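Local coordinates for acetoacetate decarboxylase (Sphingomonas wittichii, PDB 5UPB), which is an acetoacetate decarboxylase-like lyase that probably acts on small oxo-acid substrates, at residues A84-A89 with E227-F232. Numbering follows the deposited sequence.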
loop_
_atom_site.group_PDB
_atom_site.type_symbol
_atom_site.label_atom_id
_atom_site.label_comp_id
_atom_site.label_asym_id
_atom_site.label_seq_id
_atom_site.Cartn_x
_atom_site.Cartn_y
_atom_site.Cartn_z
ATOM N N ALA A 84 6.239 5.082 13.581
ATOM C CA ALA A 84 7.554 5.676 13.776
ATOM C C ALA A 84 7.381 7.086 14.325
ATOM O O ALA A 84 6.467 7.828 13.926
ATOM C CB ALA A 84 8.324 5.697 12.455
ATOM N N ALA A 85 8.312 7.504 15.169
ATOM C CA ALA A 85 8.171 8.812 15.784
ATOM C C ALA A 85 9.512 9.412 16.139
ATOM O O ALA A 85 10.494 8.707 16.408
ATOM C CB ALA A 85 7.319 8.747 17.041
ATOM N N LEU A 86 9.503 10.745 16.189
ATOM C CA LEU A 86 10.567 11.557 16.774
ATOM C C LEU A 86 9.947 12.363 17.904
ATOM O O LEU A 86 9.057 13.192 17.659
ATOM C CB LEU A 86 11.168 12.480 15.708
ATOM C CG LEU A 86 11.768 11.733 14.520
ATOM C CD1 LEU A 86 12.065 12.655 13.348
ATOM C CD2 LEU A 86 13.049 11.065 14.983
ATOM N N SER A 87 10.373 12.101 19.137
ATOM C CA SER A 87 9.765 12.690 20.324
ATOM C C SER A 87 10.804 13.477 21.107
ATOM O O SER A 87 11.968 13.089 21.175
ATOM C CB SER A 87 9.138 11.630 21.285
ATOM O OG SER A 87 8.180 10.839 20.642
ATOM N N ILE A 88 10.341 14.518 21.794
ATOM C CA ILE A 88 11.199 15.509 22.445
ATOM C C ILE A 88 11.014 15.415 23.952
ATOM O O ILE A 88 9.885 15.482 24.456
ATOM C CB ILE A 88 10.859 16.922 21.944
ATOM C CG1 ILE A 88 11.049 16.976 20.426
ATOM C CG2 ILE A 88 11.695 17.980 22.678
ATOM C CD1 ILE A 88 10.510 18.241 19.772
ATOM N N ALA A 89 12.119 15.268 24.677
ATOM C CA ALA A 89 12.030 15.297 26.132
ATOM C C ALA A 89 11.751 16.722 26.586
ATOM O O ALA A 89 12.363 17.672 26.091
ATOM C CB ALA A 89 13.314 14.766 26.768
ATOM N N GLU A 227 7.789 17.959 5.187
ATOM C CA GLU A 227 8.170 17.560 6.537
ATOM C C GLU A 227 9.221 18.535 7.022
ATOM O O GLU A 227 9.769 19.309 6.240
ATOM C CB GLU A 227 8.743 16.143 6.579
ATOM C CG GLU A 227 7.839 15.077 6.009
ATOM C CD GLU A 227 6.671 14.761 6.921
ATOM O OE1 GLU A 227 6.503 15.460 7.958
ATOM O OE2 GLU A 227 5.917 13.800 6.617
ATOM N N ALA A 228 9.576 18.436 8.291
ATOM C CA ALA A 228 10.579 19.317 8.871
ATOM C C ALA A 228 11.617 18.503 9.627
ATOM O O ALA A 228 11.992 18.834 10.755
ATOM C CB ALA A 228 9.953 20.350 9.806
ATOM N N LEU A 229 12.106 17.435 8.984
ATOM C CA LEU A 229 13.028 16.495 9.605
ATOM C C LEU A 229 14.347 17.155 9.956
ATOM O O LEU A 229 15.027 16.700 10.872
ATOM C CB LEU A 229 13.262 15.313 8.668
ATOM C CG LEU A 229 12.009 14.482 8.429
ATOM C CD1 LEU A 229 12.061 13.729 7.093
ATOM C CD2 LEU A 229 11.849 13.515 9.582
ATOM N N GLU A 230 14.707 18.231 9.253
ATOM C CA GLU A 230 15.949 18.934 9.527
ATOM C C GLU A 230 16.009 19.450 10.964
ATOM O O GLU A 230 17.099 19.761 11.446
ATOM C CB GLU A 230 16.127 20.088 8.528
ATOM C CG GLU A 230 16.481 19.612 7.104
ATOM C CD GLU A 230 15.277 19.032 6.310
ATOM O OE1 GLU A 230 14.101 19.276 6.688
ATOM O OE2 GLU A 230 15.516 18.323 5.301
ATOM N N CYS A 231 14.870 19.616 11.639
ATOM C CA CYS A 231 14.878 20.043 13.034
ATOM C C CYS A 231 15.625 19.068 13.952
ATOM O O CYS A 231 16.094 19.476 15.019
ATOM C CB CYS A 231 13.443 20.228 13.513
ATOM S SG CYS A 231 12.581 21.511 12.640
ATOM N N PHE A 232 15.764 17.805 13.546
ATOM C CA PHE A 232 16.445 16.779 14.325
ATOM C C PHE A 232 17.807 16.431 13.740
ATOM O O PHE A 232 18.446 15.484 14.190
ATOM C CB PHE A 232 15.572 15.528 14.433
ATOM C CG PHE A 232 14.340 15.716 15.295
ATOM C CD1 PHE A 232 13.158 16.173 14.755
ATOM C CD2 PHE A 232 14.364 15.396 16.641
ATOM C CE1 PHE A 232 12.031 16.343 15.542
ATOM C CE2 PHE A 232 13.243 15.563 17.435
ATOM C CZ PHE A 232 12.073 16.035 16.883
#
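The ring of F232 reaches out from a short 3-10 turn, lays one face on L86 and turns its CZ edge to I88 of strand 80-92, a compact example of how a turn and a strand can meet through apolar side chains. L86 lies over one face: its CB sits 4.0 Å from the centroid of the F232 ring and 16° off the normal, a CH-pi contact displaced toward the rim. The two side chains run past each other in opposite directions, which brings L86 CD1 back toward the root of the ring, 3.9 Å from F232 CD1. I88 comes instead to the edge, near the ring plane, with its CG1 3.8 Å from F232 CZ; chi1 of -59° sets CG1 beside the backbone N, and from there CG1 reaches the rim of the ring. In the curved, strand-rich acetoacetate decarboxylase fold, strand 80-92 runs between strands 53-65 and 95-105, and the turn belongs to the connection from strand 206-221 to strand 235-249. Within residues 227-232, F232 N donates to L229 O at 3.0 Å, a backbone bond that closes the turn from which the L229 and F232 side chains project. L229 takes the second place on L86, crossing it at about a right angle, with L229 CD2 3.9 Å from L86 CD1. Replacing F232 with an alanine would probably leave L86 CB without its ring and I88 CG1 without its edge partner, and strip contacts from L39 and L42 of helix 36-42, which also pack against the F232 side chain.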